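Local coordinates for Beta/gamma crystallin domain-containing protein 1 (Homo sapiens, PDB 3CW3) that may act as a suppressor of malignant melanoma through interactions with the cytoskeleton, and is represented here by one of its beta/gamma-crystallin domains, at residues G1-P9 and K14-I22; V33-I44 and I56-S66. All coordinates share one frame; numbering follows the deposited sequence.

Contact 1: residues G1-P9 and K14-I22; sequences GKVVIYSEP and KCIEVFSDI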
loop_
_atom_site.group_PDB
_atom_site.type_symbol
_atom_site.label_atom_id
_atom_site.label_comp_id
_atom_site.label_asym_id
_atom_site.label_seq_id
_atom_site.Cartn_x
_atom_site.Cartn_y
_atom_site.Cartn_z
ATOM N N GLY A 1 15.744 2.228 -4.824
ATOM C CA GLY A 1 14.614 3.157 -4.574
ATOM C C GLY A 1 14.273 3.289 -3.104
ATOM O O GLY A 1 14.950 2.725 -2.242
ATOM N N LYS A 2 13.221 4.050 -2.822
ATOM C CA LYS A 2 12.754 4.260 -1.462
ATOM C C LYS A 2 11.282 4.653 -1.462
ATOM O O LYS A 2 10.869 5.544 -2.204
ATOM C CB LYS A 2 13.558 5.366 -0.757
ATOM C CG LYS A 2 13.033 5.669 0.651
ATOM C CD LYS A 2 13.973 6.540 1.487
ATOM C CE LYS A 2 13.886 8.012 1.116
ATOM N NZ LYS A 2 14.772 8.854 1.981
ATOM N N VAL A 3 10.493 3.968 -0.646
ATOM C CA VAL A 3 9.076 4.288 -0.520
ATOM C C VAL A 3 8.798 4.406 0.972
ATOM O O VAL A 3 9.229 3.561 1.758
ATOM C CB VAL A 3 8.156 3.196 -1.154
ATOM C CG1 VAL A 3 8.416 1.837 -0.530
ATOM C CG2 VAL A 3 6.695 3.585 -0.963
ATOM N N VAL A 4 8.124 5.480 1.371
ATOM C CA VAL A 4 7.810 5.679 2.777
ATOM C C VAL A 4 6.306 5.627 2.953
ATOM O O VAL A 4 5.550 6.076 2.085
ATOM C CB VAL A 4 8.353 7.035 3.315
ATOM C CG1 VAL A 4 9.856 7.123 3.073
ATOM C CG2 VAL A 4 7.636 8.199 2.655
ATOM N N ILE A 5 5.880 5.070 4.079
ATOM C CA ILE A 5 4.468 4.930 4.374
ATOM C C ILE A 5 4.095 5.635 5.667
ATOM O O ILE A 5 4.615 5.310 6.739
ATOM C CB ILE A 5 4.084 3.436 4.501
ATOM C CG1 ILE A 5 4.397 2.709 3.190
ATOM C CG2 ILE A 5 2.614 3.298 4.878
ATOM C CD1 ILE A 5 4.209 1.209 3.251
ATOM N N TYR A 6 3.204 6.613 5.560
ATOM C CA TYR A 6 2.728 7.324 6.737
ATOM C C TYR A 6 1.458 6.612 7.175
ATOM O O TYR A 6 0.419 6.712 6.522
ATOM C CB TYR A 6 2.425 8.783 6.410
ATOM C CG TYR A 6 3.641 9.557 5.972
ATOM C CD1 TYR A 6 3.937 9.729 4.618
ATOM C CD2 TYR A 6 4.516 10.098 6.911
ATOM C CE1 TYR A 6 5.076 10.424 4.214
ATOM C CE2 TYR A 6 5.656 10.790 6.518
ATOM C CZ TYR A 6 5.930 10.949 5.173
ATOM O OH TYR A 6 7.062 11.632 4.790
ATOM N N SER A 7 1.563 5.873 8.273
ATOM C CA SER A 7 0.447 5.109 8.819
ATOM C C SER A 7 -0.671 6.013 9.317
ATOM O O SER A 7 -1.849 5.764 9.059
ATOM C CB SER A 7 0.940 4.236 9.973
ATOM O OG SER A 7 2.142 3.570 9.619
ATOM N N GLU A 8 -0.292 7.065 10.031
ATOM C CA GLU A 8 -1.256 8.003 10.589
ATOM C C GLU A 8 -1.073 9.401 10.009
ATOM O O GLU A 8 -0.678 10.326 10.713
ATOM C CB GLU A 8 -1.104 8.036 12.116
ATOM C CG GLU A 8 0.337 8.232 12.586
ATOM C CD GLU A 8 0.517 7.975 14.073
ATOM O OE1 GLU A 8 0.282 6.830 14.513
ATOM O OE2 GLU A 8 0.896 8.919 14.802
ATOM N N PRO A 9 -1.367 9.573 8.708
ATOM C CA PRO A 9 -1.228 10.872 8.043
ATOM C C PRO A 9 -2.224 11.910 8.555
ATOM O O PRO A 9 -1.861 12.821 9.301
ATOM C CB PRO A 9 -1.456 10.526 6.575
ATOM C CG PRO A 9 -2.463 9.429 6.659
ATOM C CD PRO A 9 -1.913 8.568 7.777
ATOM N N LYS A 14 5.368 10.228 11.756
ATOM C CA LYS A 14 6.120 8.983 11.667
ATOM C C LYS A 14 5.757 8.206 10.415
ATOM O O LYS A 14 4.643 8.312 9.897
ATOM C CB LYS A 14 5.841 8.089 12.879
ATOM C CG LYS A 14 6.447 8.549 14.193
ATOM C CD LYS A 14 6.224 7.485 15.266
ATOM C CE LYS A 14 6.820 7.891 16.609
ATOM N NZ LYS A 14 6.691 6.810 17.631
ATOM N N CYS A 15 6.705 7.416 9.934
ATOM C CA CYS A 15 6.464 6.603 8.762
ATOM C C CYS A 15 7.395 5.409 8.730
ATOM O O CYS A 15 8.428 5.377 9.409
ATOM C CB CYS A 15 6.637 7.427 7.484
ATOM S SG CYS A 15 8.295 8.040 7.185
ATOM N N ILE A 16 6.995 4.412 7.956
ATOM C CA ILE A 16 7.784 3.214 7.785
ATOM C C ILE A 16 8.581 3.497 6.522
ATOM O O ILE A 16 7.998 3.745 5.463
ATOM C CB ILE A 16 6.880 1.988 7.573
ATOM C CG1 ILE A 16 5.983 1.796 8.800
ATOM C CG2 ILE A 16 7.729 0.755 7.324
ATOM C CD1 ILE A 16 4.855 0.801 8.598
ATOM N N GLU A 17 9.905 3.498 6.642
ATOM C CA GLU A 17 10.775 3.763 5.503
ATOM C C GLU A 17 11.237 2.445 4.901
ATOM O O GLU A 17 11.963 1.682 5.542
ATOM C CB GLU A 17 11.972 4.610 5.944
ATOM C CG GLU A 17 11.583 6.032 6.332
ATOM C CD GLU A 17 12.768 6.881 6.759
ATOM O OE1 GLU A 17 13.874 6.687 6.213
ATOM O OE2 GLU A 17 12.589 7.756 7.630
ATOM N N VAL A 18 10.803 2.174 3.672
ATOM C CA VAL A 18 11.157 0.926 2.997
ATOM C C VAL A 18 12.246 1.110 1.943
ATOM O O VAL A 18 12.068 1.846 0.971
ATOM C CB VAL A 18 9.912 0.299 2.332
ATOM C CG1 VAL A 18 10.260 -1.068 1.742
ATOM C CG2 VAL A 18 8.784 0.175 3.359
ATOM N N PHE A 19 13.370 0.424 2.142
ATOM C CA PHE A 19 14.517 0.499 1.231
ATOM C C PHE A 19 14.748 -0.809 0.477
ATOM O O PHE A 19 15.690 -0.914 -0.316
ATOM C CB PHE A 19 15.795 0.806 2.016
ATOM C CG PHE A 19 15.845 2.183 2.604
ATOM C CD1 PHE A 19 16.493 3.214 1.932
ATOM C CD2 PHE A 19 15.271 2.446 3.843
ATOM C CE1 PHE A 19 16.575 4.487 2.490
ATOM C CE2 PHE A 19 15.344 3.716 4.407
ATOM C CZ PHE A 19 15.998 4.738 3.732
ATOM N N SER A 20 13.911 -1.808 0.721
ATOM C CA SER A 20 14.110 -3.091 0.058
ATOM C C SER A 20 12.858 -3.951 0.025
ATOM O O SER A 20 11.826 -3.590 0.592
ATOM C CB SER A 20 15.212 -3.858 0.785
ATOM O OG SER A 20 14.871 -4.006 2.154
ATOM N N ASP A 21 12.969 -5.094 -0.647
ATOM C CA ASP A 21 11.867 -6.046 -0.744
ATOM C C ASP A 21 11.447 -6.512 0.645
ATOM O O ASP A 21 12.293 -6.771 1.502
ATOM C CB ASP A 21 12.291 -7.294 -1.523
ATOM C CG ASP A 21 12.560 -7.016 -2.980
ATOM O OD1 ASP A 21 11.638 -6.547 -3.674
ATOM O OD2 ASP A 21 13.695 -7.277 -3.432
ATOM N N ILE A 22 10.141 -6.620 0.856
ATOM C CA ILE A 22 9.614 -7.137 2.110
ATOM C C ILE A 22 8.621 -8.213 1.662
ATOM O O ILE A 22 7.542 -7.897 1.151
ATOM C CB ILE A 22 8.884 -6.052 2.934
ATOM C CG1 ILE A 22 9.852 -4.916 3.296
ATOM C CG2 ILE A 22 8.319 -6.675 4.208
ATOM C CD1 ILE A 22 10.951 -5.320 4.282
HETATM O O HOH W 1 16.988 1.071 -1.579
HETATM O O HOH W 2 1.984 8.831 9.720
HETATM O O HOH W 3 2.929 10.350 13.748
#

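Contact 2: residues V33-I44 and I56-S66; sequences VILIKVVRGCWI and IPLEEGELELS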
loop_
_atom_site.group_PDB
_atom_site.type_symbol
_atom_site.label_atom_id
_atom_site.label_comp_id
_atom_site.label_asym_id
_atom_site.label_seq_id
_atom_site.Cartn_x
_atom_site.Cartn_y
_atom_site.Cartn_z
ATOM N N VAL A 33 -6.665 4.880 6.314
ATOM C CA VAL A 33 -6.165 5.781 5.289
ATOM C C VAL A 33 -4.681 6.036 5.527
ATOM O O VAL A 33 -4.288 6.561 6.570
ATOM C CB VAL A 33 -6.916 7.130 5.311
ATOM C CG1 VAL A 33 -6.368 8.050 4.225
ATOM C CG2 VAL A 33 -8.408 6.897 5.114
ATOM N N ILE A 34 -3.860 5.655 4.557
ATOM C CA ILE A 34 -2.424 5.848 4.671
ATOM C C ILE A 34 -1.905 6.571 3.440
ATOM O O ILE A 34 -2.534 6.556 2.379
ATOM C CB ILE A 34 -1.681 4.498 4.804
ATOM C CG1 ILE A 34 -1.942 3.636 3.565
ATOM C CG2 ILE A 34 -2.137 3.770 6.066
ATOM C CD1 ILE A 34 -1.217 2.306 3.578
ATOM N N LEU A 35 -0.760 7.219 3.592
ATOM C CA LEU A 35 -0.148 7.925 2.480
ATOM C C LEU A 35 1.108 7.161 2.086
ATOM O O LEU A 35 2.025 7.005 2.893
ATOM C CB LEU A 35 0.216 9.355 2.888
ATOM C CG LEU A 35 0.873 10.214 1.804
ATOM C CD1 LEU A 35 -0.106 10.435 0.655
ATOM C CD2 LEU A 35 1.305 11.545 2.407
ATOM N N ILE A 36 1.123 6.658 0.857
ATOM C CA ILE A 36 2.267 5.927 0.333
ATOM C C ILE A 36 3.025 6.932 -0.518
ATOM O O ILE A 36 2.481 7.464 -1.486
ATOM C CB ILE A 36 1.847 4.759 -0.590
ATOM C CG1 ILE A 36 0.917 3.787 0.146
ATOM C CG2 ILE A 36 3.089 4.044 -1.102
ATOM C CD1 ILE A 36 1.518 3.139 1.377
ATOM N N LYS A 37 4.275 7.196 -0.161
ATOM C CA LYS A 37 5.073 8.149 -0.909
ATOM C C LYS A 37 6.307 7.506 -1.525
ATOM O O LYS A 37 7.287 7.223 -0.827
ATOM C CB LYS A 37 5.495 9.310 0.002
ATOM C CG LYS A 37 6.310 10.389 -0.704
ATOM C CD LYS A 37 6.637 11.546 0.236
ATOM C CE LYS A 37 7.498 12.596 -0.455
ATOM N NZ LYS A 37 6.806 13.178 -1.636
ATOM N N VAL A 38 6.254 7.252 -2.828
ATOM C CA VAL A 38 7.408 6.685 -3.505
ATOM C C VAL A 38 8.318 7.880 -3.760
ATOM O O VAL A 38 8.008 8.748 -4.579
ATOM C CB VAL A 38 7.029 6.012 -4.852
ATOM C CG1 VAL A 38 8.292 5.651 -5.631
ATOM C CG2 VAL A 38 6.216 4.749 -4.594
ATOM N N VAL A 39 9.425 7.925 -3.028
ATOM C CA VAL A 39 10.394 9.005 -3.138
ATOM C C VAL A 39 11.230 8.839 -4.398
ATOM O O VAL A 39 11.554 9.812 -5.081
ATOM C CB VAL A 39 11.321 9.020 -1.905
ATOM C CG1 VAL A 39 12.327 10.134 -2.025
ATOM C CG2 VAL A 39 10.491 9.184 -0.638
ATOM N N ARG A 40 11.590 7.597 -4.693
ATOM C CA ARG A 40 12.364 7.291 -5.883
ATOM C C ARG A 40 12.257 5.808 -6.195
ATOM O O ARG A 40 12.016 4.985 -5.301
ATOM C CB ARG A 40 13.832 7.694 -5.697
ATOM C CG ARG A 40 14.469 7.160 -4.438
ATOM C CD ARG A 40 15.939 7.547 -4.343
ATOM N NE ARG A 40 16.542 6.969 -3.148
ATOM C CZ ARG A 40 16.541 7.545 -1.951
ATOM N NH1 ARG A 40 15.980 8.737 -1.778
ATOM N NH2 ARG A 40 17.076 6.908 -0.917
ATOM N N GLY A 41 12.413 5.477 -7.471
ATOM C CA GLY A 41 12.336 4.091 -7.892
ATOM C C GLY A 41 10.924 3.664 -8.236
ATOM O O GLY A 41 10.024 4.497 -8.396
ATOM N N CYS A 42 10.737 2.355 -8.362
ATOM C CA CYS A 42 9.441 1.783 -8.683
ATOM C C CYS A 42 9.155 0.678 -7.682
ATOM O O CYS A 42 10.067 -0.020 -7.232
ATOM C CB CYS A 42 9.442 1.224 -10.108
ATOM S SG CYS A 42 9.799 2.478 -11.370
ATOM N N TRP A 43 7.887 0.521 -7.334
ATOM C CA TRP A 43 7.501 -0.485 -6.360
ATOM C C TRP A 43 6.184 -1.143 -6.708
ATOM O O TRP A 43 5.441 -0.657 -7.553
ATOM C CB TRP A 43 7.364 0.156 -4.980
ATOM C CG TRP A 43 8.609 0.821 -4.501
ATOM C CD1 TRP A 43 9.117 2.022 -4.914
ATOM C CD2 TRP A 43 9.523 0.307 -3.534
ATOM N NE1 TRP A 43 10.300 2.284 -4.258
ATOM C CE2 TRP A 43 10.571 1.246 -3.405
ATOM C CE3 TRP A 43 9.563 -0.863 -2.761
ATOM C CZ2 TRP A 43 11.647 1.052 -2.535
ATOM C CZ3 TRP A 43 10.636 -1.054 -1.894
ATOM C CH2 TRP A 43 11.661 -0.101 -1.791
ATOM N N ILE A 44 5.905 -2.257 -6.045
ATOM C CA ILE A 44 4.650 -2.960 -6.243
ATOM C C ILE A 44 4.112 -3.353 -4.877
ATOM O O ILE A 44 4.818 -3.974 -4.081
ATOM C CB ILE A 44 4.812 -4.258 -7.054
ATOM C CG1 ILE A 44 5.472 -3.972 -8.404
ATOM C CG2 ILE A 44 3.435 -4.883 -7.278
ATOM C CD1 ILE A 44 5.879 -5.225 -9.135
ATOM N N ILE A 56 -0.666 -3.461 -6.806
ATOM C CA ILE A 56 -0.750 -2.049 -7.137
ATOM C C ILE A 56 0.643 -1.595 -7.534
ATOM O O ILE A 56 1.535 -1.495 -6.690
ATOM C CB ILE A 56 -1.203 -1.189 -5.943
ATOM C CG1 ILE A 56 -2.601 -1.607 -5.485
ATOM C CG2 ILE A 56 -1.197 0.283 -6.344
ATOM C CD1 ILE A 56 -3.096 -0.818 -4.286
ATOM N N PRO A 57 0.858 -1.338 -8.830
ATOM C CA PRO A 57 2.174 -0.889 -9.287
ATOM C C PRO A 57 2.318 0.585 -8.936
ATOM O O PRO A 57 1.349 1.345 -9.016
ATOM C CB PRO A 57 2.114 -1.138 -10.787
ATOM C CG PRO A 57 0.676 -0.823 -11.104
ATOM C CD PRO A 57 -0.080 -1.480 -9.958
ATOM N N LEU A 58 3.520 0.989 -8.544
ATOM C CA LEU A 58 3.756 2.372 -8.162
ATOM C C LEU A 58 5.070 2.939 -8.670
ATOM O O LEU A 58 6.094 2.256 -8.681
ATOM C CB LEU A 58 3.741 2.504 -6.635
ATOM C CG LEU A 58 2.424 2.234 -5.907
ATOM C CD1 LEU A 58 2.662 2.269 -4.403
ATOM C CD2 LEU A 58 1.398 3.274 -6.317
ATOM N N GLU A 59 5.021 4.197 -9.094
ATOM C CA GLU A 59 6.203 4.909 -9.546
ATOM C C GLU A 59 6.283 6.157 -8.667
ATOM O O GLU A 59 5.409 6.382 -7.825
ATOM C CB GLU A 59 6.090 5.281 -11.028
ATOM C CG GLU A 59 6.011 4.064 -11.941
ATOM C CD GLU A 59 6.096 4.413 -13.414
ATOM O OE1 GLU A 59 5.662 5.523 -13.793
ATOM O OE2 GLU A 59 6.581 3.569 -14.197
ATOM N N GLU A 60 7.325 6.957 -8.850
ATOM C CA GLU A 60 7.512 8.163 -8.052
ATOM C C GLU A 60 6.231 8.976 -7.877
ATOM O O GLU A 60 5.530 9.278 -8.845
ATOM C CB GLU A 60 8.603 9.032 -8.685
ATOM C CG GLU A 60 8.925 10.292 -7.912
ATOM C CD GLU A 60 10.069 11.070 -8.540
ATOM O OE1 GLU A 60 10.381 12.176 -8.053
ATOM O OE2 GLU A 60 10.660 10.566 -9.517
ATOM N N GLY A 61 5.926 9.327 -6.633
ATOM C CA GLY A 61 4.729 10.101 -6.369
ATOM C C GLY A 61 4.029 9.705 -5.088
ATOM O O GLY A 61 4.495 8.828 -4.363
ATOM N N GLU A 62 2.903 10.353 -4.810
ATOM C CA GLU A 62 2.136 10.078 -3.601
ATOM C C GLU A 62 0.767 9.499 -3.893
ATOM O O GLU A 62 0.088 9.915 -4.835
ATOM C CB GLU A 62 1.962 11.355 -2.782
ATOM C CG GLU A 62 3.142 11.705 -1.908
ATOM C CD GLU A 62 2.991 13.070 -1.265
ATOM O OE1 GLU A 62 1.847 13.441 -0.918
ATOM O OE2 GLU A 62 4.019 13.764 -1.099
ATOM N N LEU A 63 0.363 8.537 -3.071
ATOM C CA LEU A 63 -0.939 7.904 -3.220
ATOM C C LEU A 63 -1.572 7.696 -1.855
ATOM O O LEU A 63 -1.000 7.040 -0.983
ATOM C CB LEU A 63 -0.807 6.551 -3.924
ATOM C CG LEU A 63 -2.109 5.749 -4.078
ATOM C CD1 LEU A 63 -3.077 6.481 -4.994
ATOM C CD2 LEU A 63 -1.792 4.381 -4.647
ATOM N N GLU A 64 -2.750 8.274 -1.660
ATOM C CA GLU A 64 -3.451 8.100 -0.401
ATOM C C GLU A 64 -4.213 6.796 -0.567
ATOM O O GLU A 64 -5.220 6.741 -1.274
ATOM C CB GLU A 64 -4.415 9.259 -0.153
ATOM C CG GLU A 64 -5.143 9.176 1.175
ATOM C CD GLU A 64 -5.931 10.434 1.483
ATOM O OE1 GLU A 64 -5.306 11.502 1.658
ATOM O OE2 GLU A 64 -7.176 10.355 1.546
ATOM N N LEU A 65 -3.716 5.740 0.066
ATOM C CA LEU A 65 -4.343 4.432 -0.039
ATOM C C LEU A 65 -5.386 4.190 1.035
ATOM O O LEU A 65 -5.213 4.579 2.190
ATOM C CB LEU A 65 -3.288 3.324 0.037
ATOM C CG LEU A 65 -3.282 2.306 -1.106
ATOM C CD1 LEU A 65 -2.442 1.110 -0.700
ATOM C CD2 LEU A 65 -4.695 1.870 -1.436
ATOM N N SER A 66 -6.464 3.528 0.636
ATOM C CA SER A 66 -7.565 3.204 1.530
ATOM C C SER A 66 -8.446 2.178 0.826
ATOM O O SER A 66 -8.193 1.815 -0.329
ATOM C CB SER A 66 -8.398 4.454 1.816
ATOM O OG SER A 66 -9.034 4.904 0.627
HETATM O O HOH W 4 10.162 12.176 -5.476
HETATM O O HOH W 5 9.486 6.064 -10.467
#

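Contact 1: residues G1-P9 and K14-I22
Val3 and Ile5 pair with Val18 and Ile16 in an antiparallel ladder, and four backbone hydrogen bonds hold it. Val3 and Val18 are a hydrogen-bonded pair, joined by Val3 N to Val18 O (3.1 Å) and Val18 N to Val3 O (2.8 Å). Ile5 and Ile16 form a second such pair, again with two N-H...O bonds. Val4 and Glu17 are the non-hydrogen-bonded pair between them. Val4 CA also makes a CA-H...O contact with Ile16 O.

Apolar packing lies on both faces. On the face of Val3 and Ile5, Val3 CG1 sits between its backbone N and carbonyl carbon (chi1 57°). This branch lies beside Val18 CB at 3.6 Å. Trp28 and Trp43 cover Val18 on this side. On the other face, Val4 CG1 runs alongside Glu17 CG.

Two aromatic rings take part. Cys15 CB lies over one face of the Tyr6 ring, 3.9 Å from the centroid, in a CH-pi contact. Cys15 SG approaches the same ring obliquely and also reaches Val4 CB. At the opposite end, Lys2 CG lies over a face of the Phe19 ring near its rim, and Lys2 CD touches Phe19 CE1 at 3.5 Å.

Waters bridge both ends. One donates to Gly1 O and Phe19 O. Another accepts from Glu8 N and donates to Lys14 O at 2.7 Å. A third links Glu8 OE2 to Lys14 N.

The arrangement is a beta hairpin at the edge of a four-stranded sheet, the opening hairpin of the first Greek key in a beta/gamma-crystallin domain.

Contact 2: residues V33-I44 and I56-S66
Lys37 and Glu62 meet on one face of an antiparallel ladder, in a non-hydrogen-bonded pair. Lys37 CB lies 3.9 Å from Glu62 CG. Lys37 CG is closer to that same atom, at 3.6 Å. CD and CE of Lys37 each pass 3.7 Å from Glu62 OE2. The chain is extended until chi4 (61°), where it bends and brings NZ to Glu62 OE2 in a 2.9 Å salt bridge. The bridge uses the anti lone pair of OE2. The other oxygen, OE1, lies by the methyl groups of Leu35.

Paired backbone bonds join Ile34 with Leu65, Ile36 with Leu63 and Val38 with Gly61. A second ladder pairs Trp43 with Leu58, its register shifted by two residues. Leu58 packs on the face of Ile36 and Val38. Its CD1 meets Ile36 CG2 at 3.8 Å, the two side chains at about a right angle, and its CB touches Val38 CG2. One water donates to Val39 O and Glu60 OE1. Another donates to Gly41 O and accepts from Glu60 N.

Glu62 is exposed and Lys37 partly so. Their salt bridge probably competes with solvent, and its gain may be modest beside the apolar contacts of buried Ile36 and Val38 with Leu58.

Overall arrangement
From the N terminus, strand 2-6 turns back into strand 16-18, and contact 1 closes this short loop first. The chain then passes through a long connection to strand 33-40, which lies antiparallel to strand 2-6 on its other side. Contact 2 opens there. Its inner closure, strand 42-46 with strand 55-58 in the second sheet, nests within its outer one, strand 33-40 with strand 61-66. The two contacts follow in series and do not cross. They form the two outer pairings of the four-stranded sheet, and backbone bonds between strands 2-6 and 33-40, such as Val4 O to Lys37 N, join them. Contact 2 also ties this sheet to its three-stranded partner.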